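Local coordinates for protein anthranilate-CoA ligase (Stigmatella aurantiaca, PDB 4WV3) that belongs to the ANL clan of AMP-binding enzymes and holds 5'-o-[(s)-[(2-aminobenzoyl)oxy](hydroxy)phosphoryl]adenosine in its ligand pocket, at residues L146-N149 against D150-P154. Sequence-based numbering, arbitrary orientation.
Sequences LSFN and DWIRP
Trp151 N sits between two acceptors, Ser147 O and Phe148 O, and both of its bonds are weak: Trp151 N lies 2.9 Å from Ser147 O, but the N-H...O angle is only 129°. Phe148 O therefore has two donors, because Ile152 N also reaches it at 3.1 Å. The Ile152 bond is the better of the two, its N-H...O angle being 139°. Asn149 O takes a weak bond from Arg153 N, so three successive carbonyls each accept from the amide four residues on.

Charge pairing follows the same turn. Arg153 NH1 donates to the anti lone pair of Asp150 OD1, 2.6 Å away, in a salt bridge lying almost in the guanidinium plane. A bend at chi3 (-64°) folds the arginine back, and one guanidinium face lies over Asn149 O, which is displaced from the centre of the group. Ser147 holds the N-cap position, but its hydroxyl makes no capping bond; Ser147 CB lies 3.7 Å from Asp150 OD2.

The apolar contacts come from Leu146, at the surface, and from the buried Phe148, Trp151 and Ile152. Leu146 CD1 meets Trp151 CD1 at 3.7 Å, the two side chains crossing at about a right angle. Ile152 CD1 lies 3.7 Å from Phe148 CE2, while its CG2 sits over one face of that ring; Phe148 CD1 comes to the indole edge. Helix 38-54 receives Phe148, Trp151 and Ile152, and Phe148 also touches helix 71-83.

Backbone bonds from Leu146 and Phe148 to Val136 tie strand 146-147 to strand 133-137. This is a strand-to-helix junction: an outermost strand of a five-stranded parallel sheet runs straight into a short helical turn, within the alpha/beta architecture of an AMP-binding enzyme.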
# COMPACT_ATOMS: atom_id res chain seq x y z
N LEU A 146 2.03 27.37 13.91
CA LEU A 146 0.75 27.04 14.52
C LEU A 146 0.81 25.61 15.04
O LEU A 146 1.09 24.68 14.29
CB LEU A 146 -0.38 27.17 13.50
CG LEU A 146 -0.66 28.56 12.93
CD1 LEU A 146 -1.79 28.49 11.91
CD2 LEU A 146 -1.00 29.53 14.05
N SER A 147 0.55 25.44 16.33
CA SER A 147 0.47 24.11 16.92
C SER A 147 -0.94 23.57 16.69
O SER A 147 -1.91 24.31 16.75
CB SER A 147 0.79 24.16 18.41
OG SER A 147 0.88 22.85 18.95
N PHE A 148 -1.03 22.26 16.44
CA PHE A 148 -2.29 21.63 16.06
C PHE A 148 -3.44 21.88 17.03
O PHE A 148 -4.51 22.34 16.63
CB PHE A 148 -2.09 20.12 15.86
CG PHE A 148 -3.30 19.42 15.30
CD1 PHE A 148 -3.54 19.42 13.94
CD2 PHE A 148 -4.18 18.75 16.14
CE1 PHE A 148 -4.65 18.77 13.42
CE2 PHE A 148 -5.29 18.11 15.63
CZ PHE A 148 -5.52 18.12 14.26
N ASN A 149 -3.22 21.59 18.31
CA ASN A 149 -4.25 21.76 19.33
C ASN A 149 -4.73 23.20 19.49
O ASN A 149 -5.92 23.46 19.62
CB ASN A 149 -3.79 21.20 20.68
CG ASN A 149 -3.82 19.68 20.71
OD1 ASN A 149 -4.56 19.04 19.96
ND2 ASN A 149 -3.02 19.10 21.59
N ASP A 150 -3.78 24.14 19.49
CA ASP A 150 -4.11 25.56 19.62
C ASP A 150 -4.81 26.06 18.37
O ASP A 150 -5.56 27.04 18.41
CB ASP A 150 -2.84 26.38 19.88
CG ASP A 150 -2.10 25.93 21.12
OD1 ASP A 150 -2.75 25.47 22.07
OD2 ASP A 150 -0.85 26.04 21.13
N TRP A 151 -4.56 25.38 17.26
CA TRP A 151 -5.09 25.77 15.96
C TRP A 151 -6.57 25.40 15.80
O TRP A 151 -7.33 26.12 15.16
CB TRP A 151 -4.25 25.13 14.86
CG TRP A 151 -4.69 25.41 13.46
CD1 TRP A 151 -4.89 26.63 12.89
CD2 TRP A 151 -4.95 24.44 12.44
NE1 TRP A 151 -5.28 26.48 11.58
CE2 TRP A 151 -5.32 25.14 11.28
CE3 TRP A 151 -4.91 23.04 12.40
CZ2 TRP A 151 -5.65 24.50 10.09
CZ3 TRP A 151 -5.24 22.40 11.22
CH2 TRP A 151 -5.60 23.13 10.08
N ILE A 152 -6.96 24.28 16.40
CA ILE A 152 -8.33 23.79 16.27
C ILE A 152 -9.19 24.15 17.48
O ILE A 152 -10.41 23.96 17.46
CB ILE A 152 -8.36 22.26 16.10
CG1 ILE A 152 -7.86 21.56 17.36
CG2 ILE A 152 -7.54 21.84 14.89
CD1 ILE A 152 -7.97 20.05 17.32
N ARG A 153 -8.56 24.66 18.53
CA ARG A 153 -9.25 24.97 19.78
C ARG A 153 -10.41 25.97 19.67
O ARG A 153 -11.52 25.68 20.12
CB ARG A 153 -8.26 25.38 20.88
CG ARG A 153 -8.93 25.80 22.18
CD ARG A 153 -7.92 25.93 23.31
NE ARG A 153 -7.28 24.65 23.62
CZ ARG A 153 -6.01 24.36 23.35
NH1 ARG A 153 -5.24 25.27 22.77
NH2 ARG A 153 -5.52 23.18 23.67
N PRO A 154 -10.17 27.16 19.07
CA PRO A 154 -11.29 28.11 19.04
C PRO A 154 -12.35 27.77 18.00
O PRO A 154 -13.44 28.33 18.03
CB PRO A 154 -10.60 29.43 18.67
CG PRO A 154 -9.44 29.01 17.85
CD PRO A 154 -8.95 27.72 18.46